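Local coordinates for protein putative citrate lyase (Ralstonia eutropha, PDB 3QQW) that probably acts as a magnesium-dependent lyase of the citrate lyase family, perhaps cleaving citramalyl-CoA, on a TIM-barrel scaffold, at residues L22-G30 with P47-C55; F162-L173 with A213-A223. All coordinates share one frame; numbering follows the deposited sequence.

Interaction 1: L22-G30 with P47-C55; sequences LAACEHFAG and PVFDVTCDC
Thr52 OG1 gives its proton to Glu26 OE2 at 2.6 Å. The hydroxyl meets the carboxylate from above its plane, 55° out of it, and not in that plane. The Glu26 chain is fully extended, with CG anti to the backbone N (chi1 -168°), and this carries the carboxylate across to the neighbouring strand. Arg251 pairs with the other oxygen, OE1, and also with Asp50 OD2, so its positive charge probably eases the closeness of two buried acids. Asp50 has a second salt bridge, to Arg84. Asp54 pairs with Arg88, a predicted substrate-binding residue, which places this end of the strand beside the probable active site.

Five backbone hydrogen bonds tie strands 25-29 and 49-54 in parallel. Asp50 N binds Cys25 O, and Asp50 O takes His27 N at 2.8 Å. Thr52 N reaches His27 O at 2.7 Å, while Thr52 O accepts from Ala29 N. Asp54 N to Ala29 O ends the series. Before the strands pair, a water bridges Ala24 N and Val48 O.

Phe28 lies alongside Thr52. Thr52 CB sits over the ring centre in a CH-pi contact, 3.7 Å from the Phe28 centroid. On the other face of the sheet, His27 CB packs on Phe49 CD2 at 3.7 Å, and Cys25 CB touches Phe49 CB.

Helix 32-45 links the two strands in a beta-alpha-beta unit and covers Ala29, Phe49 and Val51. Helix 260-267 packs on Cys25 and Phe49, and helix 64-76 on Cys53. Strand 251-254 borders strand 25-29, and the Arg84 backbone bonds to Val51.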
# COMPACT_ATOMS: atom_id res chain seq x y z
N LEU C 22 -11.45 2.99 24.10
CA LEU C 22 -11.81 4.38 24.00
C LEU C 22 -13.15 4.52 23.36
O LEU C 22 -13.55 3.70 22.53
CB LEU C 22 -10.75 5.14 23.19
CG LEU C 22 -9.32 5.09 23.69
CD1 LEU C 22 -8.37 5.52 22.61
CD2 LEU C 22 -9.14 5.95 24.92
N ALA C 23 -13.82 5.62 23.70
CA ALA C 23 -15.11 6.05 23.18
C ALA C 23 -15.02 6.10 21.67
O ALA C 23 -13.98 6.45 21.10
CB ALA C 23 -15.45 7.41 23.74
N ALA C 24 -16.11 5.72 21.02
CA ALA C 24 -16.24 5.70 19.56
C ALA C 24 -16.21 7.10 18.95
O ALA C 24 -15.96 7.26 17.76
CB ALA C 24 -17.55 5.03 19.22
N CYS C 25 -16.46 8.11 19.78
CA CYS C 25 -16.58 9.49 19.32
C CYS C 25 -15.73 10.45 20.11
O CYS C 25 -15.62 10.36 21.33
CB CYS C 25 -18.05 9.90 19.36
SG CYS C 25 -18.37 11.55 18.71
N GLU C 26 -15.19 11.44 19.39
CA GLU C 26 -14.36 12.49 19.97
C GLU C 26 -14.89 13.82 19.48
O GLU C 26 -14.75 14.14 18.30
CB GLU C 26 -12.88 12.31 19.61
CG GLU C 26 -11.98 13.22 20.43
CD GLU C 26 -10.51 13.09 20.11
OE1 GLU C 26 -9.96 12.00 20.36
OE2 GLU C 26 -9.90 14.07 19.63
N HIS C 27 -15.53 14.57 20.39
CA HIS C 27 -16.16 15.84 20.06
C HIS C 27 -15.21 17.02 20.31
O HIS C 27 -14.60 17.11 21.37
CB HIS C 27 -17.46 16.01 20.84
CG HIS C 27 -18.24 17.21 20.44
ND1 HIS C 27 -18.95 17.25 19.24
CD2 HIS C 27 -18.37 18.40 21.06
CE1 HIS C 27 -19.48 18.45 19.18
NE2 HIS C 27 -19.17 19.18 20.26
N PHE C 28 -15.08 17.91 19.32
CA PHE C 28 -14.24 19.11 19.43
C PHE C 28 -15.06 20.32 19.80
O PHE C 28 -16.17 20.45 19.31
CB PHE C 28 -13.50 19.37 18.11
CG PHE C 28 -12.29 18.49 17.98
CD1 PHE C 28 -12.42 17.10 17.85
CD2 PHE C 28 -11.01 19.03 18.02
CE1 PHE C 28 -11.31 16.29 17.77
CE2 PHE C 28 -9.89 18.21 17.88
CZ PHE C 28 -10.05 16.85 17.77
N ALA C 29 -14.49 21.19 20.65
CA ALA C 29 -15.05 22.46 21.17
C ALA C 29 -13.87 23.40 21.43
O ALA C 29 -12.90 23.00 22.09
CB ALA C 29 -15.88 22.22 22.43
N GLY C 30 -13.93 24.59 20.86
CA GLY C 30 -12.85 25.58 20.91
C GLY C 30 -13.06 26.73 21.86
O GLY C 30 -12.10 27.40 22.20
N PRO C 47 -20.13 9.06 29.37
CA PRO C 47 -18.87 9.29 28.64
C PRO C 47 -18.73 8.42 27.36
O PRO C 47 -17.68 7.82 27.12
CB PRO C 47 -17.79 9.01 29.69
CG PRO C 47 -18.42 8.02 30.62
CD PRO C 47 -19.89 8.36 30.66
N VAL C 48 -19.78 8.42 26.51
CA VAL C 48 -19.84 7.71 25.20
C VAL C 48 -19.00 8.46 24.18
O VAL C 48 -18.71 7.94 23.10
CB VAL C 48 -21.29 7.44 24.68
CG1 VAL C 48 -22.05 6.54 25.64
CG2 VAL C 48 -22.05 8.74 24.40
N PHE C 49 -18.59 9.68 24.52
CA PHE C 49 -17.73 10.50 23.69
C PHE C 49 -16.73 11.26 24.56
O PHE C 49 -17.03 11.61 25.71
CB PHE C 49 -18.54 11.47 22.81
CG PHE C 49 -19.21 12.60 23.56
CD1 PHE C 49 -20.43 12.41 24.20
CD2 PHE C 49 -18.64 13.87 23.57
CE1 PHE C 49 -21.06 13.47 24.86
CE2 PHE C 49 -19.27 14.92 24.25
CZ PHE C 49 -20.48 14.72 24.88
N ASP C 50 -15.53 11.49 24.00
CA ASP C 50 -14.50 12.29 24.62
C ASP C 50 -14.64 13.73 24.12
O ASP C 50 -15.21 13.97 23.07
CB ASP C 50 -13.11 11.75 24.29
CG ASP C 50 -12.75 10.46 24.98
OD1 ASP C 50 -13.34 10.17 26.07
OD2 ASP C 50 -11.83 9.77 24.50
N VAL C 51 -14.11 14.70 24.88
CA VAL C 51 -14.14 16.10 24.47
C VAL C 51 -12.72 16.55 24.21
O VAL C 51 -11.86 16.39 25.07
CB VAL C 51 -14.85 16.98 25.52
CG1 VAL C 51 -14.78 18.45 25.15
CG2 VAL C 51 -16.30 16.54 25.70
N THR C 52 -12.46 17.12 23.05
CA THR C 52 -11.16 17.71 22.77
C THR C 52 -11.32 19.22 22.82
O THR C 52 -12.08 19.79 22.04
CB THR C 52 -10.51 17.22 21.45
OG1 THR C 52 -10.48 15.81 21.45
CG2 THR C 52 -9.09 17.73 21.29
N CYS C 53 -10.62 19.84 23.76
CA CYS C 53 -10.56 21.30 23.88
C CYS C 53 -9.56 21.74 22.88
O CYS C 53 -8.38 21.39 22.95
CB CYS C 53 -10.20 21.72 25.29
SG CYS C 53 -11.23 20.98 26.56
N ASP C 54 -10.07 22.34 21.83
CA ASP C 54 -9.25 22.72 20.71
C ASP C 54 -8.47 24.01 20.97
O ASP C 54 -9.08 25.03 21.15
CB ASP C 54 -10.14 22.85 19.48
CG ASP C 54 -9.38 22.68 18.18
OD1 ASP C 54 -8.12 22.67 18.22
OD2 ASP C 54 -10.03 22.55 17.13
N CYS C 55 -7.12 23.96 21.00
CA CYS C 55 -6.25 25.14 21.13
C CYS C 55 -5.89 25.56 19.75
O CYS C 55 -6.16 26.71 19.39
CB CYS C 55 -5.01 24.86 21.98
SG CYS C 55 -5.32 24.78 23.75
O HOH W 1 -18.42 5.48 22.66

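Interaction 2: F162-L173 with A213-A223; sequences FQIAELPNIEVL and AAALANGIVPA
Ile220 reaches into segment 162-173 with both branches. Its CG1 is anti to the carbonyl carbon (chi1 -67°) and leads Ile220 CD1 to Ile170 CG2, 3.9 Å away, and to Ala165. The other branch, Ile220 CG2, instead meets Leu173 CG at 3.8 Å. Leu173 continues the apolar layer, with CD1 against Ala215 CB.

Phe162 lays one ring face over Ala214. The methyl Ala214 CB stands 3.7 Å from the Phe162 centroid, almost on the ring normal, a CH-pi contact. Arg159 of a second subunit packs on the same phenylalanine.

Asn218, just after helix 202-217, turns its amide back to the last turns of that helix. Asn218 ND2 donates to Ala214 O at 2.8 Å, nearly straight at 172° and in the carbonyl plane, which fixes the amide's rotation. A water joins Asn218 ND2, Phe162 O and Glu166 OE2.

Val172 CG1 touches Ala223 CB at 3.7 Å. Strands 170-173 and 221-223 run parallel, bonded from Val221 N to Glu171 O, Leu173 N to Val221 O and Ala223 N to Leu173 O.

The two strands are the sixth and seventh of a closed, eight-stranded parallel sheet with helices outside it, a TIM barrel.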
# COMPACT_ATOMS: atom_id res chain seq x y z
N PHE C 162 4.31 4.07 10.31
CA PHE C 162 4.69 2.87 11.05
C PHE C 162 5.73 3.18 12.13
O PHE C 162 5.74 2.54 13.19
CB PHE C 162 5.17 1.77 10.10
CG PHE C 162 4.01 1.00 9.52
CD1 PHE C 162 3.50 -0.12 10.16
CD2 PHE C 162 3.39 1.44 8.35
CE1 PHE C 162 2.41 -0.82 9.63
CE2 PHE C 162 2.28 0.75 7.83
CZ PHE C 162 1.80 -0.37 8.47
N GLN C 163 6.55 4.19 11.90
CA GLN C 163 7.56 4.64 12.86
C GLN C 163 6.86 5.44 13.98
O GLN C 163 7.11 5.21 15.16
CB GLN C 163 8.61 5.47 12.13
CG GLN C 163 9.91 5.54 12.83
CD GLN C 163 10.95 5.90 11.82
OE1 GLN C 163 10.91 6.97 11.19
NE2 GLN C 163 11.89 4.99 11.60
N ILE C 164 5.90 6.31 13.60
CA ILE C 164 5.10 7.09 14.55
C ILE C 164 4.32 6.13 15.46
O ILE C 164 4.37 6.28 16.67
CB ILE C 164 4.17 8.09 13.79
CG1 ILE C 164 4.99 9.25 13.18
CG2 ILE C 164 3.04 8.60 14.67
CD1 ILE C 164 4.26 10.16 12.20
N ALA C 165 3.68 5.10 14.89
CA ALA C 165 2.88 4.13 15.64
C ALA C 165 3.70 3.34 16.69
O ALA C 165 3.12 2.80 17.64
CB ALA C 165 2.21 3.16 14.69
N GLU C 166 5.02 3.32 16.57
CA GLU C 166 5.87 2.63 17.51
C GLU C 166 6.29 3.51 18.68
O GLU C 166 6.87 2.99 19.64
CB GLU C 166 7.12 2.10 16.78
CG GLU C 166 6.81 0.84 16.00
CD GLU C 166 7.80 -0.28 16.20
OE1 GLU C 166 8.56 -0.23 17.20
OE2 GLU C 166 7.72 -1.27 15.44
N LEU C 167 6.00 4.83 18.61
CA LEU C 167 6.38 5.78 19.64
C LEU C 167 5.57 5.55 20.92
O LEU C 167 4.44 5.06 20.84
CB LEU C 167 6.24 7.22 19.14
CG LEU C 167 7.24 7.61 18.04
CD1 LEU C 167 6.88 8.95 17.45
CD2 LEU C 167 8.67 7.62 18.56
N PRO C 168 6.16 5.85 22.11
CA PRO C 168 5.44 5.58 23.37
C PRO C 168 4.27 6.50 23.65
O PRO C 168 4.26 7.67 23.26
CB PRO C 168 6.54 5.79 24.44
CG PRO C 168 7.51 6.75 23.83
CD PRO C 168 7.53 6.37 22.36
N ASN C 169 3.30 5.98 24.41
CA ASN C 169 2.12 6.67 24.92
C ASN C 169 1.13 7.13 23.86
O ASN C 169 0.24 7.90 24.18
CB ASN C 169 2.50 7.85 25.83
CG ASN C 169 3.48 7.46 26.91
OD1 ASN C 169 3.45 6.34 27.45
ND2 ASN C 169 4.43 8.34 27.19
N ILE C 170 1.22 6.63 22.63
CA ILE C 170 0.22 6.95 21.61
C ILE C 170 -0.91 5.96 21.78
O ILE C 170 -0.68 4.74 21.89
CB ILE C 170 0.79 6.96 20.16
CG1 ILE C 170 1.91 8.03 20.02
CG2 ILE C 170 -0.32 7.17 19.07
CD1 ILE C 170 2.64 7.98 18.69
N GLU C 171 -2.13 6.47 21.86
CA GLU C 171 -3.30 5.59 21.97
C GLU C 171 -4.22 5.80 20.77
O GLU C 171 -5.04 4.92 20.49
CB GLU C 171 -4.04 5.75 23.30
CG GLU C 171 -4.68 7.11 23.49
CD GLU C 171 -5.60 7.25 24.69
OE1 GLU C 171 -5.59 6.36 25.57
OE2 GLU C 171 -6.29 8.29 24.75
N VAL C 172 -4.07 6.92 20.04
CA VAL C 172 -4.87 7.19 18.85
C VAL C 172 -3.99 7.76 17.72
O VAL C 172 -3.11 8.58 17.96
CB VAL C 172 -6.08 8.14 19.11
CG1 VAL C 172 -6.77 8.53 17.81
CG2 VAL C 172 -7.09 7.55 20.07
N LEU C 173 -4.29 7.33 16.47
CA LEU C 173 -3.80 7.90 15.22
C LEU C 173 -5.03 8.50 14.56
O LEU C 173 -6.01 7.79 14.32
CB LEU C 173 -3.08 6.93 14.29
CG LEU C 173 -1.75 6.32 14.78
CD1 LEU C 173 -1.11 5.50 13.67
CD2 LEU C 173 -0.76 7.42 15.26
N ALA C 213 -3.76 0.32 9.32
CA ALA C 213 -2.84 -0.80 9.39
C ALA C 213 -1.72 -0.56 10.42
O ALA C 213 -1.41 -1.47 11.18
CB ALA C 213 -2.24 -1.08 8.01
N ALA C 214 -1.15 0.67 10.45
CA ALA C 214 -0.07 1.06 11.36
C ALA C 214 -0.55 1.11 12.81
O ALA C 214 0.16 0.67 13.71
CB ALA C 214 0.51 2.41 10.96
N ALA C 215 -1.76 1.67 13.02
CA ALA C 215 -2.38 1.82 14.32
C ALA C 215 -2.69 0.46 14.91
O ALA C 215 -2.20 0.13 16.00
CB ALA C 215 -3.65 2.65 14.19
N LEU C 216 -3.44 -0.37 14.16
CA LEU C 216 -3.84 -1.70 14.62
C LEU C 216 -2.64 -2.62 14.81
O LEU C 216 -2.65 -3.41 15.74
CB LEU C 216 -4.88 -2.34 13.70
CG LEU C 216 -6.22 -1.60 13.61
CD1 LEU C 216 -7.10 -2.25 12.61
CD2 LEU C 216 -6.90 -1.46 14.96
N ALA C 217 -1.58 -2.46 14.00
CA ALA C 217 -0.35 -3.25 14.16
C ALA C 217 0.34 -2.96 15.49
O ALA C 217 1.10 -3.78 15.97
CB ALA C 217 0.61 -2.97 13.02
N ASN C 218 0.07 -1.79 16.08
CA ASN C 218 0.74 -1.35 17.31
C ASN C 218 -0.20 -1.12 18.50
O ASN C 218 0.15 -0.38 19.42
CB ASN C 218 1.52 -0.06 16.99
CG ASN C 218 2.72 -0.34 16.15
OD1 ASN C 218 3.74 -0.80 16.65
ND2 ASN C 218 2.62 -0.14 14.85
N GLY C 219 -1.37 -1.74 18.48
CA GLY C 219 -2.36 -1.62 19.55
C GLY C 219 -2.82 -0.19 19.77
O GLY C 219 -2.98 0.25 20.92
N ILE C 220 -2.99 0.55 18.68
CA ILE C 220 -3.43 1.94 18.70
C ILE C 220 -4.78 2.00 18.02
O ILE C 220 -5.01 1.29 17.05
CB ILE C 220 -2.37 2.88 18.03
CG1 ILE C 220 -1.06 2.91 18.87
CG2 ILE C 220 -2.89 4.28 17.81
CD1 ILE C 220 0.12 3.41 18.13
N VAL C 221 -5.67 2.85 18.54
CA VAL C 221 -6.98 3.06 17.97
C VAL C 221 -6.87 3.98 16.73
O VAL C 221 -6.37 5.11 16.84
CB VAL C 221 -7.97 3.64 19.04
CG1 VAL C 221 -9.24 4.18 18.40
CG2 VAL C 221 -8.29 2.60 20.10
N PRO C 222 -7.35 3.54 15.54
CA PRO C 222 -7.37 4.46 14.39
C PRO C 222 -8.66 5.29 14.42
O PRO C 222 -9.74 4.73 14.54
CB PRO C 222 -7.28 3.52 13.18
CG PRO C 222 -7.70 2.13 13.72
CD PRO C 222 -7.95 2.23 15.20
N ALA C 223 -8.55 6.64 14.34
CA ALA C 223 -9.71 7.52 14.36
C ALA C 223 -9.92 8.22 13.03
O ALA C 223 -8.96 8.63 12.35
CB ALA C 223 -9.61 8.53 15.48
O HOH W 2 5.35 -0.28 13.57
O HOH W 3 -1.95 2.34 22.61

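Interaction 1 comes first along the chain and is complete before interaction 2 begins. It joins the first and second strands of the closed eight-stranded parallel barrel, whereas interaction 2 joins the sixth and seventh. Their centres are about 19 Å apart. The eighth strand, 251-254, closes the ring between 221-224 and 25-29. The two contacts also touch directly: Leu22 CD1 packs 3.5 Å from Val172 CG2 and reaches Val221 CG2 too. Thus the loop before the first strand meets the sixth and seventh. Interaction 1 lies nearer the chain's centre and next to Arg88, while interaction 2 extends outward to helices that meet another subunit.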